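Putative HAD-hydrolase YfnB (Bacillus subtilis, PDB 3ED5) is a member of the HAD-like hydrolase superfamily of the YjjG type, and probably acts as a phosphatase, perhaps with 5'-nucleotidase activity. Local coordinates at residues V14-T17 with F21-A24; F97-H102 with V128-Y133. One frame throughout, in Å; residues are numbered along the deposited sequence.

Interaction 1: residues V14-T17 with F21-A24; sequences VDDT and FQAA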
loop_
_atom_site.group_PDB
_atom_site.type_symbol
_atom_site.label_atom_id
_atom_site.label_comp_id
_atom_site.label_asym_id
_atom_site.label_seq_id
_atom_site.Cartn_x
_atom_site.Cartn_y
_atom_site.Cartn_z
ATOM N N VAL A 14 -3.094 1.060 1.879
ATOM C CA VAL A 14 -2.455 1.440 3.153
ATOM C C VAL A 14 -1.184 2.254 2.886
ATOM O O VAL A 14 -1.065 3.439 3.256
ATOM C CB VAL A 14 -2.096 0.179 4.015
ATOM C CG1 VAL A 14 -1.384 0.582 5.327
ATOM C CG2 VAL A 14 -3.399 -0.587 4.418
ATOM N N ASP A 15 -0.223 1.587 2.270
ATOM C CA ASP A 15 1.148 2.135 2.259
ATOM C C ASP A 15 1.315 3.303 1.298
ATOM O O ASP A 15 1.051 3.188 0.098
ATOM C CB ASP A 15 2.165 1.019 1.979
ATOM C CG ASP A 15 2.235 0.044 3.125
ATOM O OD1 ASP A 15 2.071 0.503 4.271
ATOM O OD2 ASP A 15 2.459 -1.155 2.885
ATOM N N ASP A 16 1.764 4.405 1.871
ATOM C CA ASP A 16 1.940 5.690 1.186
ATOM C C ASP A 16 0.618 6.216 0.656
ATOM O O ASP A 16 0.604 7.068 -0.222
ATOM C CB ASP A 16 3.007 5.601 0.090
ATOM C CG ASP A 16 4.370 5.320 0.676
ATOM O OD1 ASP A 16 4.672 5.889 1.754
ATOM O OD2 ASP A 16 5.105 4.551 0.039
ATOM N N THR A 17 -0.487 5.746 1.252
ATOM C CA THR A 17 -1.821 6.298 0.977
ATOM C C THR A 17 -2.329 6.908 2.279
ATOM O O THR A 17 -2.571 8.111 2.325
ATOM C CB THR A 17 -2.770 5.213 0.425
ATOM O OG1 THR A 17 -2.227 4.704 -0.804
ATOM C CG2 THR A 17 -4.180 5.806 0.123
ATOM N N PHE A 21 4.635 4.816 4.516
ATOM C CA PHE A 21 5.462 3.629 4.370
ATOM C C PHE A 21 6.893 4.010 4.074
ATOM O O PHE A 21 7.819 3.357 4.562
ATOM C CB PHE A 21 4.957 2.716 3.257
ATOM C CG PHE A 21 5.764 1.456 3.120
ATOM C CD1 PHE A 21 5.522 0.366 3.970
ATOM C CD2 PHE A 21 6.821 1.381 2.192
ATOM C CE1 PHE A 21 6.277 -0.816 3.856
ATOM C CE2 PHE A 21 7.587 0.202 2.087
ATOM C CZ PHE A 21 7.301 -0.896 2.916
ATOM N N GLN A 22 7.083 5.089 3.318
ATOM C CA GLN A 22 8.483 5.559 3.080
ATOM C C GLN A 22 9.259 5.774 4.379
ATOM O O GLN A 22 10.435 5.384 4.481
ATOM C CB GLN A 22 8.489 6.848 2.249
ATOM C CG GLN A 22 7.860 6.642 0.862
ATOM C CD GLN A 22 8.540 5.531 0.105
ATOM O OE1 GLN A 22 7.966 4.459 -0.153
ATOM N NE2 GLN A 22 9.785 5.759 -0.231
ATOM N N ALA A 23 8.626 6.424 5.351
ATOM C CA ALA A 23 9.229 6.630 6.635
ATOM C C ALA A 23 9.519 5.322 7.379
ATOM O O ALA A 23 10.606 5.164 7.964
ATOM C CB ALA A 23 8.399 7.604 7.500
ATOM N N ALA A 24 8.536 4.422 7.409
ATOM C CA ALA A 24 8.708 3.111 8.051
ATOM C C ALA A 24 9.846 2.324 7.390
ATOM O O ALA A 24 10.675 1.744 8.090
ATOM C CB ALA A 24 7.395 2.287 8.007
#
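Asp15 and Phe21 face each other with CA atoms 5.0 Å apart, where the loop after strand 9-12 meets the first turn of helix 21-35. The loop carries the first sequence motif of the HAD fold, DxDxT at the end of the first core strand: Asp13, the nucleophile by similarity, precedes Val14, and Asp15 is the second aspartate of the DxD pair. The backbone turns sharply here, Thr17 N bonding to Val14 O, and Asp16 takes a left-handed conformation. The turn is consistent with the squiggle that follows the first strand in HAD enzymes, and helix 21-35 opens the helical cap.

The Asp15 carboxylate lies at a slant to the Phe21 ring, the two planes inclined at 42°, so the flat groups are not stacked. Asp15 CG comes within 3.4 Å of Phe21 CD1. Nearer the backbones, Asp15 CB and Phe21 CB are 3.5 Å apart. Phe21 chi1 is trans (-178°), which turns the ring away from the backbone N and brings CD1 to the Asp15 carboxylate. Asp15 OD1 also forms a salt bridge with Arg135. Arg135 touches the Phe21 side chain too, which thus meets helix 129-138 of the core as well as helix 87-98 of the cap.

Asp16 makes the polar link to the start of the helix. Its carboxylate stands steeply to the Phe21 ring, and its OD1 lies 3.0 Å from Phe21 N. Gln22 CG is 3.4 Å from Asp16 OD1. The same Asp16 OD1 accepts a hydrogen bond from the backbone N of Gln22, 3.0 Å long with an angle of 158° at the hydrogen, through its syn lone pair.

Interaction 2: residues F97-H102 with V128-Y133; sequences FLEEGH and VSHTQY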
loop_
_atom_site.group_PDB
_atom_site.type_symbol
_atom_site.label_atom_id
_atom_site.label_comp_id
_atom_site.label_asym_id
_atom_site.label_seq_id
_atom_site.Cartn_x
_atom_site.Cartn_y
_atom_site.Cartn_z
ATOM N N PHE A 97 11.428 -4.530 12.376
ATOM C CA PHE A 97 11.599 -3.070 12.397
ATOM C C PHE A 97 10.536 -2.338 11.587
ATOM O O PHE A 97 10.047 -1.295 12.016
ATOM C CB PHE A 97 12.956 -2.660 11.850
ATOM C CG PHE A 97 14.124 -3.172 12.656
ATOM C CD1 PHE A 97 14.157 -3.018 14.047
ATOM C CD2 PHE A 97 15.198 -3.783 12.009
ATOM C CE1 PHE A 97 15.267 -3.473 14.807
ATOM C CE2 PHE A 97 16.316 -4.241 12.757
ATOM C CZ PHE A 97 16.343 -4.091 14.153
ATOM N N LEU A 98 10.171 -2.884 10.432
ATOM C CA LEU A 98 9.122 -2.289 9.623
ATOM C C LEU A 98 7.821 -2.269 10.416
ATOM O O LEU A 98 7.049 -1.297 10.321
ATOM C CB LEU A 98 8.909 -3.116 8.344
ATOM C CG LEU A 98 8.056 -2.486 7.246
ATOM C CD1 LEU A 98 8.819 -1.262 6.630
ATOM C CD2 LEU A 98 7.760 -3.516 6.167
ATOM N N GLU A 99 7.587 -3.323 11.201
ATOM C CA GLU A 99 6.323 -3.445 11.948
ATOM C C GLU A 99 6.249 -2.497 13.126
ATOM O O GLU A 99 5.220 -2.395 13.761
ATOM C CB GLU A 99 6.058 -4.902 12.394
ATOM C CG GLU A 99 5.646 -5.757 11.214
ATOM C CD GLU A 99 5.381 -7.225 11.557
ATOM O OE1 GLU A 99 5.813 -7.692 12.646
ATOM O OE2 GLU A 99 4.764 -7.903 10.704
ATOM N N GLU A 100 7.349 -1.821 13.440
ATOM C CA GLU A 100 7.342 -0.781 14.454
ATOM C C GLU A 100 7.174 0.637 13.896
ATOM O O GLU A 100 7.177 1.597 14.653
ATOM C CB GLU A 100 8.586 -0.881 15.314
ATOM C CG GLU A 100 8.557 -2.127 16.215
ATOM C CD GLU A 100 9.865 -2.365 16.941
ATOM O OE1 GLU A 100 10.904 -2.612 16.302
ATOM O OE2 GLU A 100 9.827 -2.352 18.172
ATOM N N GLY A 101 7.050 0.754 12.585
ATOM C CA GLY A 101 6.876 2.050 11.923
ATOM C C GLY A 101 5.408 2.205 11.535
ATOM O O GLY A 101 4.934 1.496 10.648
ATOM N N HIS A 102 4.700 3.116 12.198
ATOM C CA HIS A 102 3.263 3.355 11.889
ATOM C C HIS A 102 3.011 4.845 11.729
ATOM O O HIS A 102 1.959 5.352 12.104
ATOM C CB HIS A 102 2.337 2.758 12.971
ATOM C CG HIS A 102 2.816 2.995 14.365
ATOM N ND1 HIS A 102 2.472 4.106 15.107
ATOM C CD2 HIS A 102 3.666 2.274 15.136
ATOM C CE1 HIS A 102 3.100 4.064 16.268
ATOM N NE2 HIS A 102 3.816 2.954 16.315
ATOM N N VAL A 128 1.882 -7.683 3.866
ATOM C CA VAL A 128 1.780 -8.799 4.808
ATOM C C VAL A 128 0.685 -8.523 5.861
ATOM O O VAL A 128 0.685 -7.449 6.498
ATOM C CB VAL A 128 3.130 -9.063 5.457
ATOM C CG1 VAL A 128 3.016 -10.131 6.582
ATOM C CG2 VAL A 128 4.107 -9.493 4.357
ATOM N N SER A 129 -0.222 -9.492 6.042
ATOM C CA SER A 129 -1.397 -9.242 6.885
ATOM C C SER A 129 -0.998 -8.795 8.301
ATOM O O SER A 129 -1.466 -7.762 8.785
ATOM C CB SER A 129 -2.305 -10.477 6.963
ATOM O OG SER A 129 -3.489 -10.072 7.628
ATOM N N HIS A 130 -0.091 -9.552 8.936
ATOM C CA HIS A 130 0.301 -9.196 10.294
ATOM C C HIS A 130 0.816 -7.755 10.374
ATOM O O HIS A 130 0.513 -7.025 11.330
ATOM C CB HIS A 130 1.373 -10.144 10.831
ATOM C CG HIS A 130 1.642 -9.920 12.276
ATOM N ND1 HIS A 130 2.806 -9.342 12.731
ATOM C CD2 HIS A 130 0.857 -10.105 13.363
ATOM C CE1 HIS A 130 2.749 -9.230 14.046
ATOM N NE2 HIS A 130 1.574 -9.676 14.454
ATOM N N THR A 131 1.594 -7.368 9.365
ATOM C CA THR A 131 2.238 -6.065 9.322
ATOM C C THR A 131 1.196 -4.952 9.204
ATOM O O THR A 131 1.276 -3.929 9.897
ATOM C CB THR A 131 3.214 -5.975 8.143
ATOM O OG1 THR A 131 4.245 -6.949 8.322
ATOM C CG2 THR A 131 3.851 -4.568 8.085
ATOM N N GLN A 132 0.200 -5.171 8.352
ATOM C CA GLN A 132 -0.776 -4.124 8.083
ATOM C C GLN A 132 -1.724 -3.973 9.265
ATOM O O GLN A 132 -2.023 -2.837 9.674
ATOM C CB GLN A 132 -1.538 -4.443 6.783
ATOM C CG GLN A 132 -0.638 -4.576 5.484
ATOM C CD GLN A 132 0.319 -3.401 5.269
ATOM O OE1 GLN A 132 1.233 -3.158 6.077
ATOM N NE2 GLN A 132 0.181 -2.730 4.138
ATOM N N TYR A 133 -2.170 -5.098 9.826
ATOM C CA TYR A 133 -3.026 -5.075 11.009
ATOM C C TYR A 133 -2.309 -4.330 12.154
ATOM O O TYR A 133 -2.885 -3.442 12.813
ATOM C CB TYR A 133 -3.397 -6.493 11.468
ATOM C CG TYR A 133 -4.673 -7.020 10.813
ATOM C CD1 TYR A 133 -4.704 -7.409 9.477
ATOM C CD2 TYR A 133 -5.854 -7.113 11.549
ATOM C CE1 TYR A 133 -5.892 -7.916 8.880
ATOM C CE2 TYR A 133 -7.045 -7.608 10.971
ATOM C CZ TYR A 133 -7.048 -8.014 9.641
ATOM O OH TYR A 133 -8.227 -8.498 9.081
#
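Glu99 and Thr131 bring the backbones closest, CA to CA 5.5 Å, where the type I turn Leu98-Gly101 at the end of helix 87-98 passes the first turn of helix 129-138, with Val128 at the N-cap position. Glu99 reaches across with an extended chain (chi2 179°), and its OE2 takes two donors from neighbouring residues. Thr131 OG1 gives a short bond of 2.6 Å to Glu99 OE2, using the anti lone pair. His130 ND1 donates to Glu99 OE2 at 3.2 Å, nearly straight at 161°; the oxygen lies close to the imidazole plane, but the donor comes from above the carboxylate plane. Thr131 OG1 in turn accepts from Arg95 of the cap, linking the arginine to Glu99 through the hydroxyl. Leu98 CD2 comes no nearer than 4.5 Å to Thr131 CG2, a loose apolar approach. Replacing Glu99 with an alanine would probably leave His130 ND1 and the Thr131 hydroxyl without their shared acceptor and set the imidazole free to turn. The Glu99 charge would probably favour a protonated His130 while Arg95 would work against it; either way, one oxygen, OE2, shared by two donors, joins the return from the cap to the core.

In the fold
The two contacts lie at the two crossings between the Rossmann-like core and the helical cap: interaction 1 where the chain enters the cap after strand 9-12, interaction 2 where it returns towards strand 120-125. Their centres are 10 Å apart and they touch directly. Asp15 OD2 and Gln132 NE2, 3.0 Å apart in a probable hydrogen bond, tie the DxDxT loop to helix 129-138, while Phe21 CE1 packs on Leu98 CD1 at 3.8 Å. Side chain to side chain, Asp15 is about 5 Å from Asp13 and Thr131 about 12 Å, so the Glu99-Thr131 bond sits farther from the nucleophile. A bound formate, probably from the crystallisation liquor, lies about 3 Å from the Asp15 side chain and about 4 Å from that of Leu98.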